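Local atomic coordinates of interpain A (Prevotella intermedia, PDB entry 3BB7), a protein that probably cleaves peptide bonds as a papain-like cysteine peptidase, studied here as a zymogen fragment with part of the propeptide and the catalytic domain. Residues L245-G255 against H267-N275. The protein carries 1 engineered substitution. Numbering follows the deposited sequence. Where two conformers were deposited one is given.
Sequences LTKGHPLIYGG and HAFVIDGYN
Y253 pairs with F269 across two antiparallel strands, 251-255 and 267-274, in a hydrogen-bonded pair: the F269 N to Y253 O bond spans 2.8 Å, and Y253 N binds F269 O in return. L251 with I271 and G255 with H267 are joined in the same way by two hydrogen bonds each. At one of the two non-hydrogen-bonded pairs, G254 and A268, the CA atoms are 3.9 Å apart.

The aromatic contacts lie on the face that also carries L251 and I271. The Y253 and F269 rings run side by side, planes 28° apart but slid so far that they barely overlap; Y253 CD2 meets F269 CZ at 3.3 Å, while Y253 CB stands over the F269 ring. F269 gets there because chi1 of 51° puts CG between its backbone N and carbonyl carbon. I271 CD1 reaches Y253 CD1 at 3.4 Å.

This hairpin belongs to the central antiparallel sheet of the papain-like C10 peptidase and carries H267, the predicted catalytic histidine. G255 O sits over the centre of one face of the H267 ring, and H267 NE2 is hydrogen-bonded to E310. A268 borders the engineered A116 at the nucleophile position.

Apolar contacts continue at the other end. P250 CB, just before the strand, meets V270 CG1 at 3.8 Å, and L245 CB abuts the edge of the Y274 ring. The methyl L245 CD1 lies 3.4 Å from G273 N, a buried amide for which the model offers no partner.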
ATOM      1  N   LEU A 245      -6.317   2.608 -13.183  1.00 10.13           N
ATOM      2  CA  LEU A 245      -6.094   4.008 -12.788  1.00 11.45           C
ATOM      3  C   LEU A 245      -6.713   4.998 -13.766  1.00 11.11           C
ATOM      4  O   LEU A 245      -7.192   6.066 -13.348  1.00 11.60           O
ATOM      5  CB  LEU A 245      -4.595   4.283 -12.518  1.00 10.84           C
ATOM      6  CG  LEU A 245      -4.127   3.928 -11.068  1.00 12.14           C
ATOM      7  CD1 LEU A 245      -4.808   4.808  -9.990  1.00 15.46           C
ATOM      8  CD2 LEU A 245      -4.333   2.481 -10.732  1.00 13.78           C
ATOM      9  N   THR A 246      -6.704   4.660 -15.062  1.00 11.47           N
ATOM     10  CA  THR A 246      -7.394   5.477 -16.062  1.00 12.05           C
ATOM     11  C   THR A 246      -8.867   5.669 -15.686  1.00 12.46           C
ATOM     12  O   THR A 246      -9.478   6.708 -15.975  1.00 13.89           O
ATOM     13  CB  THR A 246      -7.319   4.781 -17.426  1.00 12.09           C
ATOM     14  OG1 THR A 246      -5.987   4.906 -17.934  1.00 13.25           O
ATOM     15  CG2 THR A 246      -8.305   5.394 -18.440  1.00 13.22           C
ATOM     16  N   LYS A 247      -9.467   4.632 -15.117  1.00 12.39           N
ATOM     17  CA  LYS A 247     -10.846   4.667 -14.666  1.00 13.24           C
ATOM     18  C   LYS A 247     -11.036   5.356 -13.310  1.00 13.02           C
ATOM     19  O   LYS A 247     -12.168   5.436 -12.815  1.00 15.11           O
ATOM     20  CB  LYS A 247     -11.395   3.241 -14.562  0.50 12.68           C
ATOM     21  CG  LYS A 247     -11.409   2.475 -15.870  0.50 15.01           C
ATOM     22  CD  LYS A 247     -11.708   0.996 -15.643  0.50 18.65           C
ATOM     23  CE  LYS A 247     -11.524   0.179 -16.924  0.50 21.01           C
ATOM     24  NZ  LYS A 247     -12.174   0.792 -18.130  0.50 22.48           N
ATOM     25  N   GLY A 248      -9.948   5.825 -12.705  1.00 12.80           N
ATOM     26  CA  GLY A 248     -10.015   6.502 -11.404  1.00 12.68           C
ATOM     27  C   GLY A 248     -10.177   5.530 -10.238  1.00 12.78           C
ATOM     28  O   GLY A 248     -10.855   5.854  -9.239  1.00 14.31           O
ATOM     29  N   HIS A 249      -9.565   4.343 -10.361  1.00 11.70           N
ATOM     30  CA  HIS A 249      -9.641   3.339  -9.309  1.00 12.67           C
ATOM     31  C   HIS A 249      -8.296   3.054  -8.661  1.00 12.71           C
ATOM     32  O   HIS A 249      -7.501   2.270  -9.201  1.00 12.87           O
ATOM     33  CB  HIS A 249     -10.142   2.012  -9.877  1.00 12.68           C
ATOM     34  CG  HIS A 249     -11.472   2.088 -10.562  1.00 13.72           C
ATOM     35  ND1 HIS A 249     -11.895   1.102 -11.424  1.00 15.09           N
ATOM     36  CD2 HIS A 249     -12.475   2.994 -10.496  1.00 14.73           C
ATOM     37  CE1 HIS A 249     -13.105   1.402 -11.875  1.00 15.59           C
ATOM     38  NE2 HIS A 249     -13.485   2.542 -11.324  1.00 15.49           N
ATOM     39  N   PRO A 250      -8.029   3.654  -7.486  1.00 13.03           N
ATOM     40  CA  PRO A 250      -6.772   3.342  -6.794  1.00 13.05           C
ATOM     41  C   PRO A 250      -6.794   1.881  -6.389  1.00 12.21           C
ATOM     42  O   PRO A 250      -7.890   1.310  -6.144  1.00 13.98           O
ATOM     43  CB  PRO A 250      -6.811   4.230  -5.558  1.00 13.17           C
ATOM     44  CG  PRO A 250      -7.897   5.262  -5.796  1.00 15.44           C
ATOM     45  CD  PRO A 250      -8.867   4.636  -6.773  1.00 14.20           C
ATOM     46  N   LEU A 251      -5.609   1.267  -6.340  1.00 11.75           N
ATOM     47  CA  LEU A 251      -5.454  -0.173  -6.121  1.00 11.47           C
ATOM     48  C   LEU A 251      -4.784  -0.528  -4.803  1.00 11.15           C
ATOM     49  O   LEU A 251      -3.721  -0.011  -4.511  1.00 11.88           O
ATOM     50  CB  LEU A 251      -4.636  -0.808  -7.251  1.00 11.57           C
ATOM     51  CG  LEU A 251      -5.247  -0.655  -8.656  1.00 10.85           C
ATOM     52  CD1 LEU A 251      -4.266  -1.096  -9.705  1.00 12.95           C
ATOM     53  CD2 LEU A 251      -6.497  -1.476  -8.760  1.00 14.50           C
ATOM     54  N   ILE A 252      -5.397  -1.411  -4.024  1.00 11.56           N
ATOM     55  CA  ILE A 252      -4.749  -1.973  -2.845  1.00 11.60           C
ATOM     56  C   ILE A 252      -3.727  -2.993  -3.362  1.00 11.31           C
ATOM     57  O   ILE A 252      -4.072  -3.860  -4.188  1.00 12.13           O
ATOM     58  CB  ILE A 252      -5.817  -2.691  -1.989  1.00 10.82           C
ATOM     59  CG1 ILE A 252      -6.896  -1.687  -1.534  1.00 12.23           C
ATOM     60  CG2 ILE A 252      -5.173  -3.442  -0.809  1.00 14.05           C
ATOM     61  CD1 ILE A 252      -8.175  -2.339  -0.998  1.00 11.55           C
ATOM     62  N   TYR A 253      -2.468  -2.897  -2.930  1.00 11.42           N
ATOM     63  CA  TYR A 253      -1.394  -3.697  -3.517  1.00 11.42           C
ATOM     64  C   TYR A 253      -0.469  -4.171  -2.393  1.00 12.26           C
ATOM     65  O   TYR A 253      -0.191  -3.422  -1.461  1.00 13.16           O
ATOM     66  CB  TYR A 253      -0.618  -2.792  -4.468  1.00 11.84           C
ATOM     67  CG  TYR A 253       0.280  -3.454  -5.511  1.00 11.57           C
ATOM     68  CD1 TYR A 253      -0.128  -3.542  -6.840  1.00 12.15           C
ATOM     69  CD2 TYR A 253       1.523  -3.995  -5.163  1.00 11.89           C
ATOM     70  CE1 TYR A 253       0.687  -4.098  -7.808  1.00 12.24           C
ATOM     71  CE2 TYR A 253       2.366  -4.566  -6.132  1.00 11.56           C
ATOM     72  CZ  TYR A 253       1.935  -4.625  -7.456  1.00 11.29           C
ATOM     73  OH  TYR A 253       2.770  -5.170  -8.423  1.00 11.98           O
ATOM     74  N   GLY A 254       0.031  -5.401  -2.460  1.00 13.18           N
ATOM     75  CA  GLY A 254       0.963  -5.832  -1.426  1.00 14.29           C
ATOM     76  C   GLY A 254       1.116  -7.328  -1.408  1.00 15.11           C
ATOM     77  O   GLY A 254       0.752  -8.022  -2.365  1.00 17.11           O
ATOM     78  N   GLY A 255       1.637  -7.848  -0.310  1.00 15.35           N
ATOM     79  CA  GLY A 255       1.872  -9.287  -0.208  1.00 16.78           C
ATOM     80  C   GLY A 255       2.561  -9.654   1.083  1.00 18.08           C
ATOM     81  O   GLY A 255       2.899  -8.785   1.882  1.00 17.27           O
ATOM     82  N   HIS A 267       3.587  -6.416   3.594  1.00 15.69           N
ATOM     83  CA  HIS A 267       3.690  -5.079   3.073  1.00 14.76           C
ATOM     84  C   HIS A 267       2.419  -4.831   2.290  1.00 13.87           C
ATOM     85  O   HIS A 267       1.850  -5.739   1.664  1.00 14.07           O
ATOM     86  CB  HIS A 267       4.910  -4.937   2.141  1.00 14.50           C
ATOM     87  CG  HIS A 267       5.178  -6.150   1.310  1.00 15.79           C
ATOM     88  ND1 HIS A 267       4.847  -6.244  -0.028  1.00 17.40           N
ATOM     89  CD2 HIS A 267       5.759  -7.328   1.638  1.00 16.33           C
ATOM     90  CE1 HIS A 267       5.181  -7.445  -0.475  1.00 13.83           C
ATOM     91  NE2 HIS A 267       5.748  -8.115   0.515  1.00 17.49           N
ATOM     92  N   ALA A 268       1.955  -3.601   2.299  1.00 12.33           N
ATOM     93  CA  ALA A 268       0.818  -3.234   1.462  1.00 11.46           C
ATOM     94  C   ALA A 268       0.775  -1.734   1.352  1.00 11.63           C
ATOM     95  O   ALA A 268       1.258  -1.014   2.225  1.00 11.78           O
ATOM     96  CB  ALA A 268      -0.527  -3.795   2.027  1.00 11.24           C
ATOM     97  N   PHE A 269       0.208  -1.265   0.253  1.00 10.83           N
ATOM     98  CA  PHE A 269       0.224   0.135  -0.057  1.00 10.95           C
ATOM     99  C   PHE A 269      -0.843   0.364  -1.099  1.00 10.70           C
ATOM    100  O   PHE A 269      -1.504  -0.593  -1.551  1.00 11.45           O
ATOM    101  CB  PHE A 269       1.625   0.592  -0.528  1.00 11.48           C
ATOM    102  CG  PHE A 269       2.238  -0.251  -1.638  1.00 11.20           C
ATOM    103  CD1 PHE A 269       2.005   0.038  -2.997  1.00 12.04           C
ATOM    104  CD2 PHE A 269       3.087  -1.305  -1.325  1.00 14.22           C
ATOM    105  CE1 PHE A 269       2.614  -0.720  -4.008  1.00 14.44           C
ATOM    106  CE2 PHE A 269       3.704  -2.059  -2.348  1.00 15.53           C
ATOM    107  CZ  PHE A 269       3.443  -1.772  -3.665  1.00 13.82           C
ATOM    108  N   VAL A 270      -1.014   1.625  -1.479  1.00 10.70           N
ATOM    109  CA  VAL A 270      -1.985   1.978  -2.507  1.00 11.12           C
ATOM    110  C   VAL A 270      -1.260   2.507  -3.742  1.00 11.05           C
ATOM    111  O   VAL A 270      -0.361   3.369  -3.617  1.00 12.34           O
ATOM    112  CB  VAL A 270      -3.029   3.023  -2.019  1.00 10.64           C
ATOM    113  CG1 VAL A 270      -4.060   3.324  -3.108  1.00 11.25           C
ATOM    114  CG2 VAL A 270      -3.680   2.516  -0.740  1.00 13.07           C
ATOM    115  N   ILE A 271      -1.642   2.002  -4.920  1.00 11.52           N
ATOM    116  CA  ILE A 271      -1.223   2.658  -6.179  1.00 11.20           C
ATOM    117  C   ILE A 271      -2.340   3.592  -6.556  1.00 11.28           C
ATOM    118  O   ILE A 271      -3.488   3.164  -6.798  1.00 11.52           O
ATOM    119  CB  ILE A 271      -0.964   1.659  -7.332  1.00 12.54           C
ATOM    120  CG1 ILE A 271       0.238   0.750  -6.974  1.00 14.58           C
ATOM    121  CG2 ILE A 271      -0.782   2.419  -8.697  1.00 12.71           C
ATOM    122  CD1 ILE A 271       0.390  -0.402  -7.953  1.00 16.73           C
ATOM    123  N   ASP A 272      -2.016   4.871  -6.649  1.00 11.25           N
ATOM    124  CA  ASP A 272      -3.036   5.869  -6.892  1.00 11.71           C
ATOM    125  C   ASP A 272      -2.737   6.796  -8.053  1.00 11.68           C
ATOM    126  O   ASP A 272      -3.300   7.882  -8.150  1.00 12.02           O
ATOM    127  CB  ASP A 272      -3.370   6.648  -5.612  1.00 12.40           C
ATOM    128  CG  ASP A 272      -2.260   7.541  -5.145  1.00 13.80           C
ATOM    129  OD1 ASP A 272      -2.557   8.423  -4.304  1.00 16.40           O
ATOM    130  OD2 ASP A 272      -1.093   7.393  -5.605  1.00 14.73           O
ATOM    131  N   GLY A 273      -1.908   6.329  -8.981  1.00 10.76           N
ATOM    132  CA  GLY A 273      -1.661   7.113 -10.213  1.00 10.82           C
ATOM    133  C   GLY A 273      -0.497   6.491 -10.961  1.00 10.93           C
ATOM    134  O   GLY A 273       0.106   5.500 -10.505  1.00 10.97           O
ATOM    135  N   TYR A 274      -0.127   7.117 -12.071  1.00 10.86           N
ATOM    136  CA  TYR A 274       1.062   6.732 -12.827  1.00 10.58           C
ATOM    137  C   TYR A 274       1.465   7.890 -13.697  1.00  9.78           C
ATOM    138  O   TYR A 274       0.644   8.766 -13.994  1.00 11.23           O
ATOM    139  CB  TYR A 274       0.835   5.486 -13.684  1.00 10.63           C
ATOM    140  CG  TYR A 274      -0.259   5.563 -14.736  1.00 10.65           C
ATOM    141  CD1 TYR A 274      -1.541   5.093 -14.478  1.00 11.78           C
ATOM    142  CD2 TYR A 274      -0.004   6.099 -16.000  1.00  9.82           C
ATOM    143  CE1 TYR A 274      -2.525   5.161 -15.446  1.00 11.52           C
ATOM    144  CE2 TYR A 274      -0.986   6.166 -16.969  1.00 11.33           C
ATOM    145  CZ  TYR A 274      -2.240   5.667 -16.692  1.00 11.84           C
ATOM    146  OH  TYR A 274      -3.219   5.723 -17.647  1.00 11.64           O
ATOM    147  N   ASN A 275       2.740   7.905 -14.073  1.00 10.56           N
ATOM    148  CA  ASN A 275       3.223   8.967 -14.952  1.00 12.01           C
ATOM    149  C   ASN A 275       3.454   8.442 -16.367  1.00 12.14           C
ATOM    150  O   ASN A 275       3.239   7.248 -16.651  1.00 11.96           O
ATOM    151  CB  ASN A 275       4.435   9.731 -14.351  1.00 12.40           C
ATOM    152  CG  ASN A 275       5.723   8.925 -14.294  1.00 12.75           C
ATOM    153  OD1 ASN A 275       5.846   7.852 -14.882  1.00 12.53           O
ATOM    154  ND2 ASN A 275       6.711   9.453 -13.549  1.00 13.55           N
TER